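PDB 2RFB: cytochrome P450 from Picrophilus torridus, which binds haem and, as a cytochrome P450, probably acts as a monooxygenase that inserts one atom of molecular oxygen into its substrates. Local coordinates for the protoporphyrin IX containing Fe site. Numbering follows the deposited sequence.

The protoporphyrin IX containing Fe site. Residues 47-48, 55, 59, 185, 188-189, 192-193, 196, 226, 231-232, 235, 238, 261, 287-289, 293, 295-297, 301. With HEM (protoporphyrin IX containing Fe), chain B.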
ATOM      1  N   PHE A  47      11.874  -8.219   1.813  1.00 66.84           N
ATOM      2  CA  PHE A  47      12.098  -8.532   0.425  1.00 66.03           C
ATOM      3  C   PHE A  47      11.842  -7.386  -0.548  1.00 66.60           C
ATOM      4  O   PHE A  47      12.188  -7.497  -1.731  1.00 67.22           O
ATOM      5  CB  PHE A  47      11.414  -9.852   0.012  1.00 65.50           C
ATOM      6  CG  PHE A  47       9.902  -9.838   0.107  1.00 63.38           C
ATOM      7  CD1 PHE A  47       9.124  -9.246  -0.894  1.00 60.36           C
ATOM      8  CD2 PHE A  47       9.259 -10.436   1.170  1.00 60.14           C
ATOM      9  CE1 PHE A  47       7.718  -9.211  -0.801  1.00 60.24           C
ATOM     10  CE2 PHE A  47       7.840 -10.417   1.253  1.00 61.75           C
ATOM     11  CZ  PHE A  47       7.083  -9.808   0.271  1.00 60.89           C
ATOM     12  N   ILE A  48      11.283  -6.282  -0.068  1.00 67.15           N
ATOM     13  CA  ILE A  48      11.126  -5.101  -0.910  1.00 67.88           C
ATOM     14  C   ILE A  48      12.456  -4.535  -1.398  1.00 68.83           C
ATOM     15  O   ILE A  48      12.511  -3.959  -2.477  1.00 68.64           O
ATOM     16  CB  ILE A  48      10.197  -3.982  -0.273  1.00 68.51           C
ATOM     17  CG1 ILE A  48       9.542  -3.126  -1.367  1.00 67.09           C
ATOM     18  CG2 ILE A  48      10.909  -3.137   0.856  1.00 67.42           C
ATOM     19  CD1 ILE A  48       8.381  -2.198  -0.823  1.00 67.91           C
ATOM     20  N   HIS A  55      14.969 -12.269  -4.059  1.00 70.86           N
ATOM     21  CA  HIS A  55      13.657 -11.665  -3.797  1.00 69.58           C
ATOM     22  C   HIS A  55      12.504 -12.640  -4.074  1.00 69.61           C
ATOM     23  O   HIS A  55      11.501 -12.609  -3.384  1.00 69.79           O
ATOM     24  CB  HIS A  55      13.500 -10.347  -4.597  1.00 68.82           C
ATOM     25  CG  HIS A  55      12.106 -10.067  -5.086  1.00 66.99           C
ATOM     26  ND1 HIS A  55      11.285  -9.116  -4.508  1.00 67.33           N
ATOM     27  CD2 HIS A  55      11.393 -10.606  -6.105  1.00 64.09           C
ATOM     28  CE1 HIS A  55      10.134  -9.080  -5.158  1.00 65.38           C
ATOM     29  NE2 HIS A  55      10.176  -9.979  -6.129  1.00 64.45           N
ATOM     30  N   ARG A  59       9.483 -13.709  -1.738  1.00 65.59           N
ATOM     31  CA  ARG A  59       8.066 -13.455  -2.075  1.00 65.20           C
ATOM     32  C   ARG A  59       7.190 -14.735  -2.228  1.00 65.26           C
ATOM     33  O   ARG A  59       6.015 -14.706  -1.859  1.00 65.45           O
ATOM     34  CB  ARG A  59       7.956 -12.499  -3.280  1.00 63.95           C
ATOM     35  CG  ARG A  59       6.554 -12.061  -3.637  1.00 63.64           C
ATOM     36  CD  ARG A  59       6.582 -11.207  -4.901  1.00 65.23           C
ATOM     37  NE  ARG A  59       5.256 -10.937  -5.461  1.00 66.01           N
ATOM     38  CZ  ARG A  59       4.773  -9.728  -5.757  1.00 66.10           C
ATOM     39  NH1 ARG A  59       5.490  -8.620  -5.549  1.00 63.22           N
ATOM     40  NH2 ARG A  59       3.560  -9.627  -6.291  1.00 64.34           N
ATOM     41  N   LEU A 185       4.661  -6.691   5.597  1.00 68.23           N
ATOM     42  CA  LEU A 185       3.211  -6.780   5.329  1.00 68.64           C
ATOM     43  C   LEU A 185       2.347  -5.739   6.046  1.00 68.43           C
ATOM     44  O   LEU A 185       1.318  -5.269   5.502  1.00 69.72           O
ATOM     45  CB  LEU A 185       2.680  -8.170   5.674  1.00 69.12           C
ATOM     46  CG  LEU A 185       3.413  -9.274   4.909  1.00 67.57           C
ATOM     47  CD1 LEU A 185       2.951 -10.663   5.385  1.00 66.78           C
ATOM     48  CD2 LEU A 185       3.183  -9.064   3.445  1.00 63.01           C
ATOM     49  N   GLY A 188       3.329  -2.054   4.555  1.00 72.18           N
ATOM     50  CA  GLY A 188       2.932  -1.777   3.186  1.00 72.16           C
ATOM     51  C   GLY A 188       1.446  -1.848   2.937  1.00 73.69           C
ATOM     52  O   GLY A 188       0.956  -1.383   1.914  1.00 74.80           O
ATOM     53  N   GLY A 189       0.687  -2.435   3.842  1.00 73.84           N
ATOM     54  CA  GLY A 189      -0.742  -2.487   3.587  1.00 74.33           C
ATOM     55  C   GLY A 189      -1.634  -1.508   4.365  1.00 74.62           C
ATOM     56  O   GLY A 189      -2.791  -1.282   3.961  1.00 75.84           O
ATOM     57  N   THR A 192      -1.321   2.832   3.145  1.00 68.90           N
ATOM     58  CA  THR A 192      -1.752   2.943   1.782  1.00 69.21           C
ATOM     59  C   THR A 192      -3.250   2.708   1.642  1.00 68.77           C
ATOM     60  O   THR A 192      -3.896   3.456   0.953  1.00 69.16           O
ATOM     61  CB  THR A 192      -1.006   1.997   0.824  1.00 70.19           C
ATOM     62  OG1 THR A 192      -1.066   0.648   1.324  1.00 73.46           O
ATOM     63  CG2 THR A 192       0.407   2.384   0.662  1.00 68.74           C
ATOM     64  N   THR A 193      -3.795   1.675   2.283  1.00 68.47           N
ATOM     65  CA  THR A 193      -5.231   1.397   2.254  1.00 67.76           C
ATOM     66  C   THR A 193      -6.021   2.504   2.954  1.00 68.55           C
ATOM     67  O   THR A 193      -7.190   2.778   2.592  1.00 69.04           O
ATOM     68  CB  THR A 193      -5.558   0.050   2.934  1.00 67.35           C
ATOM     69  OG1 THR A 193      -4.897  -1.017   2.248  1.00 67.41           O
ATOM     70  CG2 THR A 193      -7.032  -0.243   2.903  1.00 66.59           C
ATOM     71  N   LEU A 196      -6.157   5.443   0.530  1.00 61.89           N
ATOM     72  CA  LEU A 196      -7.096   5.180  -0.574  1.00 62.86           C
ATOM     73  C   LEU A 196      -8.538   5.412  -0.184  1.00 62.93           C
ATOM     74  O   LEU A 196      -9.324   6.001  -0.936  1.00 63.63           O
ATOM     75  CB  LEU A 196      -6.951   3.745  -1.092  1.00 62.85           C
ATOM     76  CG  LEU A 196      -7.793   3.358  -2.332  1.00 64.16           C
ATOM     77  CD1 LEU A 196      -7.430   4.216  -3.567  1.00 67.30           C
ATOM     78  CD2 LEU A 196      -7.644   1.887  -2.676  1.00 61.51           C
ATOM     79  N   LEU A 226      -7.202   4.850  -7.847  1.00 64.61           N
ATOM     80  CA  LEU A 226      -5.783   4.436  -7.730  1.00 64.59           C
ATOM     81  C   LEU A 226      -4.988   5.226  -8.733  1.00 64.80           C
ATOM     82  O   LEU A 226      -3.910   5.773  -8.449  1.00 64.62           O
ATOM     83  CB  LEU A 226      -5.607   2.907  -7.997  1.00 63.59           C
ATOM     84  CG  LEU A 226      -6.014   2.114  -6.739  1.00 64.52           C
ATOM     85  CD1 LEU A 226      -6.408   0.705  -7.027  1.00 63.27           C
ATOM     86  CD2 LEU A 226      -4.979   2.149  -5.602  1.00 60.72           C
ATOM     87  N   PRO A 231      -2.259   6.607  -3.815  1.00 64.52           N
ATOM     88  CA  PRO A 231      -1.807   6.702  -2.400  1.00 63.96           C
ATOM     89  C   PRO A 231      -0.295   6.919  -2.287  1.00 63.99           C
ATOM     90  O   PRO A 231       0.191   7.739  -1.450  1.00 64.70           O
ATOM     91  CB  PRO A 231      -2.271   5.378  -1.801  1.00 62.37           C
ATOM     92  CG  PRO A 231      -3.490   5.049  -2.619  1.00 65.21           C
ATOM     93  CD  PRO A 231      -3.084   5.419  -4.057  1.00 63.86           C
ATOM     94  N   ILE A 232       0.437   6.250  -3.149  1.00 63.64           N
ATOM     95  CA  ILE A 232       1.891   6.437  -3.227  1.00 65.13           C
ATOM     96  C   ILE A 232       2.270   7.249  -4.458  1.00 65.28           C
ATOM     97  O   ILE A 232       2.007   6.830  -5.592  1.00 65.24           O
ATOM     98  CB  ILE A 232       2.636   5.063  -3.230  1.00 66.09           C
ATOM     99  CG1 ILE A 232       2.307   4.349  -1.879  1.00 67.80           C
ATOM    100  CG2 ILE A 232       4.179   5.270  -3.437  1.00 61.70           C
ATOM    101  CD1 ILE A 232       3.079   3.080  -1.669  1.00 73.45           C
ATOM    102  N   LEU A 235       8.369   6.398  -5.814  1.00 66.57           N
ATOM    103  CA  LEU A 235       9.199   5.361  -5.207  1.00 65.59           C
ATOM    104  C   LEU A 235      10.612   5.896  -5.329  1.00 65.92           C
ATOM    105  O   LEU A 235      11.108   5.976  -6.443  1.00 67.24           O
ATOM    106  CB  LEU A 235       9.116   4.096  -6.018  1.00 62.98           C
ATOM    107  CG  LEU A 235       7.713   3.575  -6.061  1.00 63.86           C
ATOM    108  CD1 LEU A 235       7.673   2.379  -7.021  1.00 58.27           C
ATOM    109  CD2 LEU A 235       7.226   3.167  -4.607  1.00 61.69           C
ATOM    110  N   ARG A 238      15.517   3.282  -6.355  1.00 66.38           N
ATOM    111  CA  ARG A 238      16.035   2.449  -7.452  1.00 63.73           C
ATOM    112  C   ARG A 238      17.411   2.963  -7.719  1.00 62.39           C
ATOM    113  O   ARG A 238      17.660   4.151  -7.585  1.00 61.54           O
ATOM    114  CB  ARG A 238      15.240   2.537  -8.753  1.00 62.63           C
ATOM    115  CG  ARG A 238      13.799   1.935  -8.749  1.00 63.96           C
ATOM    116  CD  ARG A 238      13.784   0.553  -8.217  1.00 60.14           C
ATOM    117  NE  ARG A 238      12.677  -0.295  -8.639  1.00 60.83           N
ATOM    118  CZ  ARG A 238      11.534  -0.475  -7.970  1.00 60.51           C
ATOM    119  NH1 ARG A 238      11.224   0.238  -6.864  1.00 60.77           N
ATOM    120  NH2 ARG A 238      10.658  -1.338  -8.432  1.00 56.26           N
ATOM    121  N   LEU A 261       4.775   7.841  -9.693  1.00 64.66           N
ATOM    122  CA  LEU A 261       3.618   7.031 -10.097  1.00 65.80           C
ATOM    123  C   LEU A 261       2.406   7.910 -10.339  1.00 66.79           C
ATOM    124  O   LEU A 261       1.641   7.701 -11.289  1.00 65.85           O
ATOM    125  CB  LEU A 261       3.237   6.017  -8.985  1.00 64.47           C
ATOM    126  CG  LEU A 261       4.377   5.117  -8.497  1.00 65.04           C
ATOM    127  CD1 LEU A 261       3.858   4.173  -7.395  1.00 62.68           C
ATOM    128  CD2 LEU A 261       5.103   4.313  -9.637  1.00 58.61           C
ATOM    129  N   ALA A 287      -0.240   2.801  -9.975  1.00 65.20           N
ATOM    130  CA  ALA A 287      -0.372   3.061  -8.531  1.00 65.18           C
ATOM    131  C   ALA A 287       0.221   1.938  -7.678  1.00 65.91           C
ATOM    132  O   ALA A 287       0.785   2.223  -6.609  1.00 66.45           O
ATOM    133  CB  ALA A 287      -1.835   3.271  -8.152  1.00 64.53           C
ATOM    134  N   PHE A 288       0.103   0.687  -8.153  1.00 64.70           N
ATOM    135  CA  PHE A 288       0.681  -0.495  -7.502  1.00 64.81           C
ATOM    136  C   PHE A 288       2.102  -0.861  -8.076  1.00 65.68           C
ATOM    137  O   PHE A 288       2.665  -1.950  -7.766  1.00 65.02           O
ATOM    138  CB  PHE A 288      -0.209  -1.727  -7.719  1.00 64.02           C
ATOM    139  CG  PHE A 288      -1.532  -1.707  -6.988  1.00 64.10           C
ATOM    140  CD1 PHE A 288      -1.603  -1.494  -5.617  1.00 65.23           C
ATOM    141  CD2 PHE A 288      -2.705  -1.979  -7.674  1.00 64.75           C
ATOM    142  CE1 PHE A 288      -2.808  -1.570  -4.936  1.00 65.23           C
ATOM    143  CE2 PHE A 288      -3.913  -2.050  -7.018  1.00 65.61           C
ATOM    144  CZ  PHE A 288      -3.966  -1.854  -5.625  1.00 64.01           C
ATOM    145  N   GLY A 289       2.692   0.021  -8.888  1.00 65.15           N
ATOM    146  CA  GLY A 289       3.994  -0.326  -9.538  1.00 64.66           C
ATOM    147  C   GLY A 289       3.778  -1.352 -10.659  1.00 65.04           C
ATOM    148  O   GLY A 289       2.646  -1.515 -11.169  1.00 63.57           O
ATOM    149  N   HIS A 293       8.282  -6.432  -8.465  1.00 65.41           N
ATOM    150  CA  HIS A 293       7.892  -5.883  -7.162  1.00 65.85           C
ATOM    151  C   HIS A 293       6.446  -5.395  -7.167  1.00 67.01           C
ATOM    152  O   HIS A 293       6.004  -4.784  -6.188  1.00 66.60           O
ATOM    153  CB  HIS A 293       8.810  -4.736  -6.721  1.00 64.74           C
ATOM    154  CG  HIS A 293      10.185  -5.177  -6.345  1.00 64.38           C
ATOM    155  ND1 HIS A 293      10.457  -5.789  -5.141  1.00 64.45           N
ATOM    156  CD2 HIS A 293      11.367  -5.115  -7.019  1.00 59.13           C
ATOM    157  CE1 HIS A 293      11.752  -6.090  -5.094  1.00 66.51           C
ATOM    158  NE2 HIS A 293      12.325  -5.663  -6.203  1.00 61.20           N
ATOM    159  N   CYS A 295       2.934  -4.728  -6.300  1.00 65.71           N
ATOM    160  CA  CYS A 295       2.299  -4.882  -4.958  1.00 65.85           C
ATOM    161  C   CYS A 295       1.757  -6.278  -4.677  1.00 65.99           C
ATOM    162  O   CYS A 295       0.830  -6.727  -5.344  1.00 66.65           O
ATOM    163  CB  CYS A 295       1.132  -3.892  -4.763  1.00 65.87           C
ATOM    164  SG  CYS A 295       0.316  -3.960  -3.120  1.00 65.15           S
ATOM    165  N   LEU A 296       2.357  -6.934  -3.696  1.00 65.71           N
ATOM    166  CA  LEU A 296       1.913  -8.198  -3.211  1.00 67.63           C
ATOM    167  C   LEU A 296       0.477  -8.110  -2.677  1.00 68.33           C
ATOM    168  O   LEU A 296      -0.293  -9.047  -2.868  1.00 69.29           O
ATOM    169  CB  LEU A 296       2.874  -8.695  -2.120  1.00 67.31           C
ATOM    170  CG  LEU A 296       2.506 -10.024  -1.475  1.00 68.72           C
ATOM    171  CD1 LEU A 296       2.279 -11.070  -2.543  1.00 68.19           C
ATOM    172  CD2 LEU A 296       3.583 -10.517  -0.519  1.00 68.25           C
ATOM    173  N   GLY A 297       0.117  -7.007  -2.028  1.00 68.39           N
ATOM    174  CA  GLY A 297      -1.225  -6.865  -1.448  1.00 69.37           C
ATOM    175  C   GLY A 297      -2.317  -6.271  -2.341  1.00 70.35           C
ATOM    176  O   GLY A 297      -3.408  -5.936  -1.866  1.00 71.38           O
ATOM    177  N   ALA A 301      -5.938  -5.232  -1.151  1.00 67.77           N
ATOM    178  CA  ALA A 301      -6.282  -3.799  -1.177  1.00 67.77           C
ATOM    179  C   ALA A 301      -7.527  -3.552  -2.040  1.00 68.60           C
ATOM    180  O   ALA A 301      -8.444  -2.833  -1.638  1.00 68.95           O
ATOM    181  CB  ALA A 301      -5.148  -2.986  -1.656  1.00 67.23           C
TER
HETATM  182  CHA HEM B 410       4.769  -3.322  -2.951  1.00 67.06           C
HETATM  183  CHB HEM B 410       1.598   0.389  -3.629  1.00 69.42           C
HETATM  184  CHC HEM B 410      -1.464  -1.930  -0.501  1.00 68.33           C
HETATM  185  CHD HEM B 410       1.932  -5.217   0.722  1.00 66.96           C
HETATM  186  C1A HEM B 410       4.149  -2.151  -3.420  1.00 67.66           C
HETATM  187  C2A HEM B 410       4.677  -1.275  -4.440  1.00 69.28           C
HETATM  188  C3A HEM B 410       3.772  -0.256  -4.604  1.00 68.04           C
HETATM  189  C4A HEM B 410       2.694  -0.514  -3.720  1.00 66.90           C
HETATM  190  CMA HEM B 410       3.747   1.044  -5.558  1.00 60.80           C
HETATM  191  CAA HEM B 410       6.038  -1.499  -5.187  1.00 66.63           C
HETATM  192  CBA HEM B 410       7.228  -0.809  -4.471  1.00 65.95           C
HETATM  193  CGA HEM B 410       8.398  -1.027  -5.389  1.00 68.71           C
HETATM  194  O1A HEM B 410       8.217  -1.439  -6.594  1.00 68.48           O
HETATM  195  O2A HEM B 410       9.525  -0.782  -4.914  1.00 68.71           O
HETATM  196  C1B HEM B 410       0.465   0.070  -2.854  1.00 69.69           C
HETATM  197  C2B HEM B 410      -0.818   0.729  -2.869  1.00 70.27           C
HETATM  198  C3B HEM B 410      -1.589   0.027  -1.974  1.00 71.29           C
HETATM  199  C4B HEM B 410      -0.831  -1.032  -1.425  1.00 69.01           C
HETATM  200  CMB HEM B 410      -1.115   1.995  -3.790  1.00 66.08           C
HETATM  201  CAB HEM B 410      -3.078   0.087  -1.370  1.00 71.76           C
HETATM  202  CBB HEM B 410      -4.172   0.744  -2.007  1.00 75.81           C
HETATM  203  C1C HEM B 410      -0.923  -3.119   0.106  1.00 68.52           C
HETATM  204  C2C HEM B 410      -1.482  -4.144   1.018  1.00 69.16           C
HETATM  205  C3C HEM B 410      -0.481  -5.008   1.320  1.00 67.58           C
HETATM  206  C4C HEM B 410       0.693  -4.573   0.674  1.00 64.98           C
HETATM  207  CMC HEM B 410      -2.942  -4.341   1.630  1.00 64.27           C
HETATM  208  CAC HEM B 410      -0.566  -6.308   2.215  1.00 68.13           C
HETATM  209  CBC HEM B 410       0.267  -6.525   3.250  1.00 71.68           C
HETATM  210  C1D HEM B 410       3.018  -4.996  -0.187  1.00 65.90           C
HETATM  211  C2D HEM B 410       4.251  -5.748  -0.228  1.00 66.09           C
HETATM  212  C3D HEM B 410       5.088  -5.107  -1.351  1.00 67.48           C
HETATM  213  C4D HEM B 410       4.280  -4.085  -1.883  1.00 68.18           C
HETATM  214  CMD HEM B 410       4.710  -6.927   0.689  1.00 64.98           C
HETATM  215  CAD HEM B 410       6.514  -5.418  -1.918  1.00 66.98           C
HETATM  216  CBD HEM B 410       6.366  -6.559  -2.949  1.00 65.85           C
HETATM  217  CGD HEM B 410       7.700  -6.921  -3.519  1.00 66.13           C
HETATM  218  O1D HEM B 410       8.666  -6.112  -3.336  1.00 69.00           O
HETATM  219  O2D HEM B 410       7.812  -8.016  -4.147  1.00 64.53           O
HETATM  220  NA  HEM B 410       2.906  -1.665  -3.001  1.00 66.60           N
HETATM  221  NB  HEM B 410       0.418  -1.044  -1.963  1.00 68.85           N
HETATM  222  NC  HEM B 410       0.418  -3.459  -0.070  1.00 68.05           N
HETATM  223  ND  HEM B 410       3.070  -4.002  -1.194  1.00 67.06           N
HETATM  224 FE   HEM B 410       1.648  -2.721  -1.667  1.00 66.12          FE
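Iron coordination identifies this as the haem pocket of a cytochrome P450: Cys295 SG, the proximal thiolate ligand, binds HEM FE at 2.3 Å, giving, with the four porphyrin nitrogens, a near square-pyramidal arrangement in the model. SG lies anti to the backbone N (chi1 -178°), which points it at the iron. On the same face, the ring of Phe288 meets pyrrole B of HEM edge to face, the two planes 65° apart, with CD1 and CE1 forming the touching edge. Both propionates are held by hydrogen bonds, each from at least one guanidinium. His293 can be followed outward: CB passes 3.4 Å from the carboxylate oxygen O1A of HEM, CG, anti to the carbonyl carbon, sits 3.5 Å from HEM O1D of the other propionate, and ND1 donates to that same oxygen, 2.6 Å from HEM O1D, with CE1 also near it. That bond is nearly straight (173° at H) and lies in the imidazole plane. Arg59 reaches the same propionate with an extended chain, its NH1 in a salt bridge of 2.8 Å to HEM O2D; Leu296 CB covers one guanidinium face. Arg238, bent at chi2, grips the A-ring propionate end-on, NH1 to HEM O2A at 2.8 Å and NH2 to HEM O1A at 3.1 Å. An alanine here would remove both guanidinium bonds and would probably leave that carboxylate's charge poorly compensated. On the distal face, Thr192 OG1 donates to Gly188 O at 2.9 Å from above the carbonyl plane, while its CB packs over pyrrole B. The haem is almost wholly buried between helix 175-206, crossing the distal side, and the Cys295 loop leading into helix 298-315 on the proximal side.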